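Local coordinates for designed helical repeat protein (Synthetic construct, PDB 5CWG), which is a computationally designed helical repeat protein, probably made to explore new repeat folds rather than to bind or catalyse, at residues 65-70 against 75-80; 81-86 against 125-130. All blocks are in the same frame, centred on the assembly; numbering follows the deposited sequence.

Interaction 1. Residues 65-70 against 75-80; sequences EVVENA and YDISEA
Ala70 and Tyr75 meet across the short turn of a helix-loop-helix hairpin, where the end of helix 53-73 packs against the start of helix 77-98. The turn is tied by Tyr75 N, which donates to Ala70 O at 3.0 Å with an N-H...O angle of 169°. Ile77 reaches back toward helix 53-73 through its outer atoms. Its CB and CG1 serve as the stem. CG2 branches to Val67 CG1 at 3.9 Å, the two side chains crossing at about a right angle. CD1, folded back by a chi2 of -48°, ends beside Ala70 CB and lies 3.7 Å from the backbone atom Val67 O. Further along the hairpin, Val66 sends CG1 to Ala80, touching both its CB and its O. Tyr75 meets Ala70 of helix 53-73 chiefly through its CB, while the ring leads away and its OH bonds to Tyr125 O; Ile127 of helix 127-148 packs against both Tyr75 and Ala80. The new helix is N-capped by Asp76, whose OD2 accepts from Glu79 N at 3.0 Å through the anti lone pair. The small side chains of Ala70 and Ala80 are consistent with close approach of the helices here: Ala70 CB meets the methylene CB of Tyr75 and the methyl CB of Ala80, each at 3.6 Å.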
ATOM      1  N   GLU A  65       6.989   7.555  -2.276  1.00 12.24           N
ATOM      2  CA  GLU A  65       7.627   6.761  -3.313  1.00 13.42           C
ATOM      3  C   GLU A  65       6.767   6.684  -4.567  1.00 12.36           C
ATOM      4  O   GLU A  65       7.268   6.779  -5.677  1.00 13.10           O
ATOM      5  CB  GLU A  65       8.005   5.405  -2.740  1.00 16.95           C
ATOM      6  CG  GLU A  65       9.116   5.586  -1.659  1.00 22.10           C
ATOM      7  CD  GLU A  65       9.661   4.296  -1.054  1.00 28.96           C
ATOM      8  OE1 GLU A  65      10.447   4.374  -0.079  1.00 32.33           O
ATOM      9  OE2 GLU A  65       9.373   3.211  -1.582  1.00 32.73           O
ATOM     10  N   VAL A  66       5.453   6.567  -4.393  1.00 11.66           N
ATOM     11  CA  VAL A  66       4.556   6.542  -5.540  1.00 11.79           C
ATOM     12  C   VAL A  66       4.587   7.878  -6.271  1.00 10.49           C
ATOM     13  O   VAL A  66       4.598   7.927  -7.501  1.00 12.01           O
ATOM     14  CB  VAL A  66       3.126   6.132  -5.119  1.00 11.84           C
ATOM     15  CG1 VAL A  66       2.157   6.288  -6.280  1.00 12.54           C
ATOM     16  CG2 VAL A  66       3.138   4.700  -4.627  1.00 12.91           C
ATOM     17  N   VAL A  67       4.629   8.974  -5.527  1.00 10.74           N
ATOM     18  CA  VAL A  67       4.719  10.319  -6.098  1.00 10.97           C
ATOM     19  C   VAL A  67       6.059  10.542  -6.820  1.00 11.29           C
ATOM     20  O   VAL A  67       6.088  11.094  -7.918  1.00 11.57           O
ATOM     21  CB  VAL A  67       4.478  11.396  -5.004  1.00 11.53           C
ATOM     22  CG1 VAL A  67       5.023  12.749  -5.399  1.00 12.99           C
ATOM     23  CG2 VAL A  67       3.023  11.443  -4.658  1.00 11.85           C
ATOM     24  N   GLU A  68       7.156  10.111  -6.218  1.00 11.34           N
ATOM     25  CA  GLU A  68       8.454  10.274  -6.850  1.00 11.94           C
ATOM     26  C   GLU A  68       8.529   9.463  -8.142  1.00 12.41           C
ATOM     27  O   GLU A  68       9.066   9.926  -9.160  1.00 13.63           O
ATOM     28  CB  GLU A  68       9.564   9.898  -5.865  1.00 13.44           C
ATOM     29  CG  GLU A  68       9.700  10.962  -4.787  1.00 13.62           C
ATOM     30  CD  GLU A  68      10.669  10.613  -3.673  1.00 15.47           C
ATOM     31  OE1 GLU A  68      11.010   9.436  -3.505  1.00 16.94           O
ATOM     32  OE2 GLU A  68      11.020  11.526  -2.903  1.00 16.41           O
ATOM     33  N   ASN A  69       7.993   8.256  -8.138  0.54 11.72           N
ATOM     34  CA  ASN A  69       7.969   7.474  -9.356  0.54 12.55           C
ATOM     35  C   ASN A  69       6.981   8.032 -10.378  0.54 12.08           C
ATOM     36  O   ASN A  69       7.172   7.852 -11.582  0.54 13.83           O
ATOM     37  CB  ASN A  69       7.660   6.020  -9.044  0.54 15.26           C
ATOM     38  CG  ASN A  69       8.481   5.074  -9.867  0.54 17.06           C
ATOM     39  OD1 ASN A  69       9.696   5.266 -10.042  0.54 18.93           O
ATOM     40  ND2 ASN A  69       7.841   4.037 -10.362  0.54 18.22           N
ATOM     41  N   ALA A  70       5.947   8.733  -9.920  1.00 12.14           N
ATOM     42  CA  ALA A  70       5.017   9.387 -10.836  1.00 12.23           C
ATOM     43  C   ALA A  70       5.744  10.488 -11.597  1.00 12.03           C
ATOM     44  O   ALA A  70       5.531  10.679 -12.788  1.00 13.10           O
ATOM     45  CB  ALA A  70       3.810   9.941 -10.071  1.00 13.09           C
ATOM     46  N   TYR A  75       3.123  10.312 -14.597  1.00 12.61           N
ATOM     47  CA  TYR A  75       1.823  10.282 -13.941  1.00 12.09           C
ATOM     48  C   TYR A  75       1.552  11.593 -13.232  1.00 11.75           C
ATOM     49  O   TYR A  75       2.449  12.234 -12.698  1.00 12.70           O
ATOM     50  CB  TYR A  75       1.760   9.134 -12.943  1.00 11.71           C
ATOM     51  CG  TYR A  75       1.787   7.763 -13.560  1.00 11.68           C
ATOM     52  CD1 TYR A  75       2.971   7.218 -14.050  1.00 12.13           C
ATOM     53  CD2 TYR A  75       0.623   7.026 -13.703  1.00 12.02           C
ATOM     54  CE1 TYR A  75       2.986   5.973 -14.641  1.00 11.57           C
ATOM     55  CE2 TYR A  75       0.627   5.778 -14.278  1.00 12.47           C
ATOM     56  CZ  TYR A  75       1.820   5.257 -14.764  1.00 11.62           C
ATOM     57  OH  TYR A  75       1.870   4.016 -15.362  1.00 12.81           O
ATOM     58  N   ASP A  76       0.286  11.966 -13.202  1.00 12.37           N
ATOM     59  CA  ASP A  76      -0.118  13.169 -12.488  1.00 12.51           C
ATOM     60  C   ASP A  76       0.197  13.029 -11.004  1.00 12.24           C
ATOM     61  O   ASP A  76      -0.162  12.031 -10.365  1.00 12.72           O
ATOM     62  CB  ASP A  76      -1.619  13.405 -12.668  1.00 13.78           C
ATOM     63  CG  ASP A  76      -2.081  14.680 -12.016  1.00 15.96           C
ATOM     64  OD1 ASP A  76      -1.987  15.737 -12.645  1.00 18.88           O
ATOM     65  OD2 ASP A  76      -2.524  14.624 -10.852  1.00 16.47           O
ATOM     66  N   ILE A  77       0.853  14.035 -10.443  1.00 12.16           N
ATOM     67  CA  ILE A  77       1.346  13.933  -9.078  1.00 11.92           C
ATOM     68  C   ILE A  77       0.205  13.839  -8.065  1.00 10.97           C
ATOM     69  O   ILE A  77       0.259  13.037  -7.146  1.00 11.92           O
ATOM     70  CB  ILE A  77       2.253  15.137  -8.733  1.00 12.38           C
ATOM     71  CG1 ILE A  77       3.553  15.140  -9.570  1.00 13.63           C
ATOM     72  CG2 ILE A  77       2.581  15.175  -7.248  1.00 12.65           C
ATOM     73  CD1 ILE A  77       4.290  13.831  -9.637  1.00 13.71           C
ATOM     74  N   SER A  78      -0.798  14.693  -8.198  1.00 12.15           N
ATOM     75  CA  SER A  78      -1.880  14.697  -7.216  1.00 12.33           C
ATOM     76  C   SER A  78      -2.681  13.406  -7.272  1.00 12.31           C
ATOM     77  O   SER A  78      -3.048  12.853  -6.226  1.00 12.86           O
ATOM     78  CB  SER A  78      -2.765  15.912  -7.420  1.00 13.11           C
ATOM     79  OG  SER A  78      -2.123  17.094  -7.014  1.00 15.83           O
ATOM     80  N   GLU A  79      -2.980  12.930  -8.470  0.67 12.81           N
ATOM     81  CA  GLU A  79      -3.723  11.699  -8.570  0.67 12.41           C
ATOM     82  C   GLU A  79      -2.925  10.534  -7.997  0.67 11.39           C
ATOM     83  O   GLU A  79      -3.479   9.646  -7.366  0.67 12.04           O
ATOM     84  CB  GLU A  79      -4.155  11.460 -10.011  0.67 15.46           C
ATOM     85  CG  GLU A  79      -5.226  12.465 -10.505  0.67 19.40           C
ATOM     86  CD  GLU A  79      -5.570  12.324 -11.976  0.67 26.81           C
ATOM     87  OE1 GLU A  79      -6.457  13.071 -12.459  0.67 30.27           O
ATOM     88  OE2 GLU A  79      -4.953  11.485 -12.665  0.67 27.55           O
ATOM     89  N   ALA A  80      -1.618  10.544  -8.220  1.00 11.88           N
ATOM     90  CA  ALA A  80      -0.759   9.497  -7.689  1.00 12.02           C
ATOM     91  C   ALA A  80      -0.767   9.489  -6.155  1.00 11.93           C
ATOM     92  O   ALA A  80      -0.882   8.431  -5.528  1.00 12.34           O
ATOM     93  CB  ALA A  80       0.690   9.661  -8.219  1.00 12.14           C
TER

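Interaction 2. Residues 81-86 against 125-130; sequences ARAAAE and YDISEA. With EDO (1,2-ethanediol), chain B.
Arg82 NH1 donates a hydrogen bond to O1 of a bound 1,2-ethanediol, 2.8 Å away with an N-H...O angle of 157°. O1 of the diol, which probably comes from the crystallisation liquor, lies at the edge of the guanidinium, in its plane. The arginine chain is extended from CG to NE and then turns at chi4 (-78°), which brings NH1 back to O1 while that oxygen lies alongside the chain, 3.4 Å from Arg82 CG. Glu86 approaches the diol carbon C1 with OE2, and Arg82 NH2 forms a salt bridge with Glu36. Between the protein segments the contact is slight and centres on one methyl: Ala83 CB projects from helix 77-98 toward the first turn of helix 127-148. There Ile127 CG2 meets it at 3.7 Å. In one of its two modelled conformers, Ser128 also places OG 3.7 Å from Ala83 CB. This first turn is N-capped by Asp126, whose OD2 accepts from Glu129 N at 2.9 Å. The donor comes from the anti side of the carboxylate, 24° out of its plane. In this designed helical repeat protein the contact joins helix 77-98 to the start of helix 127-148. Ile127 also packs on Val117 and Gln121 of helix 103-123; on helix 77-98, Ala84 packs on Ile63 and Val66 of helix 53-73, and Ala85 on Ala37 and Leu40 of helix 27-47.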
ATOM      1  N   ALA A  81      -0.666  10.667  -5.558  1.00 10.96           N
ATOM      2  CA  ALA A  81      -0.689  10.776  -4.103  1.00 10.26           C
ATOM      3  C   ALA A  81      -1.998  10.249  -3.548  1.00 10.16           C
ATOM      4  O   ALA A  81      -2.029   9.528  -2.537  1.00 10.95           O
ATOM      5  CB  ALA A  81      -0.482  12.195  -3.695  1.00 11.56           C
ATOM      6  N   ARG A  82      -3.111  10.637  -4.152  1.00 10.41           N
ATOM      7  CA  ARG A  82      -4.417  10.217  -3.687  1.00 10.97           C
ATOM      8  C   ARG A  82      -4.569   8.715  -3.810  1.00 10.86           C
ATOM      9  O   ARG A  82      -5.105   8.062  -2.910  1.00 11.29           O
ATOM     10  CB  ARG A  82      -5.528  10.974  -4.421  1.00 11.73           C
ATOM     11  CG  ARG A  82      -5.563  12.443  -4.124  1.00 12.99           C
ATOM     12  CD  ARG A  82      -6.706  13.142  -4.889  1.00 14.28           C
ATOM     13  NE  ARG A  82      -6.768  14.581  -4.619  1.00 14.97           N
ATOM     14  CZ  ARG A  82      -7.284  15.130  -3.512  1.00 14.13           C
ATOM     15  NH1 ARG A  82      -7.807  14.360  -2.570  1.00 14.01           N
ATOM     16  NH2 ARG A  82      -7.256  16.450  -3.355  1.00 14.64           N
ATOM     17  N   ALA A  83      -4.128   8.144  -4.934  1.00 10.75           N
ATOM     18  CA  ALA A  83      -4.257   6.717  -5.135  1.00 10.96           C
ATOM     19  C   ALA A  83      -3.447   5.917  -4.106  1.00 11.22           C
ATOM     20  O   ALA A  83      -3.879   4.838  -3.635  1.00 11.30           O
ATOM     21  CB  ALA A  83      -3.856   6.334  -6.564  1.00 12.87           C
ATOM     22  N   ALA A  84      -2.231   6.372  -3.824  1.00 11.22           N
ATOM     23  CA  ALA A  84      -1.413   5.714  -2.807  1.00 11.59           C
ATOM     24  C   ALA A  84      -2.103   5.734  -1.437  1.00 11.09           C
ATOM     25  O   ALA A  84      -2.091   4.746  -0.712  1.00 11.33           O
ATOM     26  CB  ALA A  84      -0.041   6.350  -2.746  1.00 11.88           C
ATOM     27  N   ALA A  85      -2.664   6.882  -1.086  1.00 10.41           N
ATOM     28  CA  ALA A  85      -3.366   7.027   0.200  1.00 10.12           C
ATOM     29  C   ALA A  85      -4.569   6.095   0.274  1.00 10.17           C
ATOM     30  O   ALA A  85      -4.784   5.460   1.292  1.00 10.65           O
ATOM     31  CB  ALA A  85      -3.765   8.468   0.397  1.00 11.79           C
ATOM     32  N   GLU A  86      -5.330   6.010  -0.816  1.00  9.97           N
ATOM     33  CA  GLU A  86      -6.474   5.105  -0.859  1.00 10.31           C
ATOM     34  C   GLU A  86      -6.037   3.653  -0.707  1.00 10.35           C
ATOM     35  O   GLU A  86      -6.734   2.859  -0.063  1.00 11.11           O
ATOM     36  CB  GLU A  86      -7.242   5.285  -2.174  1.00 11.33           C
ATOM     37  CG  GLU A  86      -7.944   6.621  -2.323  1.00 11.51           C
ATOM     38  CD  GLU A  86      -9.269   6.762  -1.615  1.00 12.18           C
ATOM     39  OE1 GLU A  86      -9.616   5.905  -0.778  1.00 13.65           O
ATOM     40  OE2 GLU A  86      -9.959   7.785  -1.865  1.00 12.42           O
ATOM     41  N   TYR A 125       1.001   1.312 -16.728  1.00 14.43           N
ATOM     42  CA  TYR A 125      -0.343   0.862 -16.376  1.00 15.71           C
ATOM     43  C   TYR A 125      -0.957   1.786 -15.308  1.00 14.72           C
ATOM     44  O   TYR A 125      -0.298   2.632 -14.737  1.00 16.17           O
ATOM     45  CB  TYR A 125      -0.267  -0.563 -15.836  1.00 17.89           C
ATOM     46  CG  TYR A 125       0.299  -1.616 -16.789  1.00 19.66           C
ATOM     47  CD1 TYR A 125       0.244  -1.469 -18.165  1.00 22.63           C
ATOM     48  CD2 TYR A 125       0.878  -2.770 -16.290  1.00 22.57           C
ATOM     49  CE1 TYR A 125       0.744  -2.441 -19.010  1.00 25.19           C
ATOM     50  CE2 TYR A 125       1.412  -3.742 -17.141  1.00 24.15           C
ATOM     51  CZ  TYR A 125       1.334  -3.570 -18.491  1.00 26.95           C
ATOM     52  OH  TYR A 125       1.840  -4.544 -19.334  1.00 31.93           O
ATOM     53  N   ASP A 126      -2.252   1.628 -15.074  1.00 16.04           N
ATOM     54  CA  ASP A 126      -2.946   2.481 -14.112  1.00 16.24           C
ATOM     55  C   ASP A 126      -2.541   2.185 -12.664  1.00 15.76           C
ATOM     56  O   ASP A 126      -2.484   1.037 -12.231  1.00 15.88           O
ATOM     57  CB  ASP A 126      -4.449   2.328 -14.258  1.00 19.01           C
ATOM     58  CG  ASP A 126      -5.218   3.217 -13.299  1.00 21.40           C
ATOM     59  OD1 ASP A 126      -5.223   4.457 -13.492  1.00 24.70           O
ATOM     60  OD2 ASP A 126      -5.827   2.676 -12.360  1.00 21.50           O
ATOM     61  N   ILE A 127      -2.266   3.249 -11.918  1.00 15.96           N
ATOM     62  CA  ILE A 127      -1.850   3.115 -10.526  1.00 14.71           C
ATOM     63  C   ILE A 127      -2.933   2.495  -9.640  1.00 14.72           C
ATOM     64  O   ILE A 127      -2.655   1.586  -8.883  1.00 14.40           O
ATOM     65  CB  ILE A 127      -1.445   4.488  -9.950  1.00 14.99           C
ATOM     66  CG1 ILE A 127      -0.166   5.000 -10.618  1.00 15.05           C
ATOM     67  CG2 ILE A 127      -1.277   4.443  -8.427  1.00 17.14           C
ATOM     68  CD1 ILE A 127       0.158   6.417 -10.262  1.00 17.37           C
ATOM     69  N   SER A 128      -4.152   3.008  -9.735  0.61 16.48           N
ATOM     70  CA  SER A 128      -5.242   2.513  -8.891  0.61 17.17           C
ATOM     71  C   SER A 128      -5.531   1.040  -9.120  0.61 16.00           C
ATOM     72  O   SER A 128      -5.746   0.297  -8.173  0.61 15.63           O
ATOM     73  CB  SER A 128      -6.512   3.325  -9.109  0.61 19.37           C
ATOM     74  OG  SER A 128      -6.326   4.654  -8.677  0.61 20.21           O
ATOM     75  N   GLU A 129      -5.556   0.627 -10.376  1.00 16.08           N
ATOM     76  CA  GLU A 129      -5.788  -0.775 -10.712  1.00 17.31           C
ATOM     77  C   GLU A 129      -4.733  -1.685 -10.061  1.00 15.64           C
ATOM     78  O   GLU A 129      -5.044  -2.736  -9.506  1.00 15.89           O
ATOM     79  CB  GLU A 129      -5.774  -0.927 -12.207  1.00 22.17           C
ATOM     80  CG  GLU A 129      -6.162  -2.273 -12.743  1.00 29.53           C
ATOM     81  CD  GLU A 129      -6.050  -2.319 -14.260  1.00 38.26           C
ATOM     82  OE1 GLU A 129      -6.870  -3.003 -14.899  1.00 42.15           O
ATOM     83  OE2 GLU A 129      -5.132  -1.674 -14.811  1.00 41.15           O
ATOM     84  N   ALA A 130      -3.472  -1.281 -10.147  1.00 14.10           N
ATOM     85  CA  ALA A 130      -2.390  -2.060  -9.576  1.00 14.20           C
ATOM     86  C   ALA A 130      -2.493  -2.065  -8.050  1.00 13.58           C
ATOM     87  O   ALA A 130      -2.293  -3.093  -7.393  1.00 14.14           O
ATOM     88  CB  ALA A 130      -1.048  -1.492 -10.045  1.00 14.20           C
TER
HETATM   89  C1  EDO B 301      -7.750  10.822  -1.190  1.00 16.45           C
HETATM   90  O1  EDO B 301      -8.270  11.566  -2.290  1.00 16.10           O
HETATM   91  C2  EDO B 301      -7.501  11.752  -0.034  1.00 18.15           C
HETATM   92  O2  EDO B 301      -8.717  12.374   0.402  1.00 21.14           O

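Overall arrangement
The two contacts share helix 77-98, and their centres lie about 9 Å apart. Segments 65-70 and 75-80 pair up first along the chain; 81-86 follows at once, and 125-130 comes later. Interaction 1 is local, folding helix 53-73 against helix 77-98 within one hairpin; interaction 2 spans 38 intervening residues and brings in helix 127-148 from beyond helix 103-123. The two sites touch directly, for example where Val67 CG2 packs 3.7 Å from Ala81 CB. The few side-chain contacts between them connect packing within one helix pair to packing between pairs, consistent with the design of a helical repeat protein.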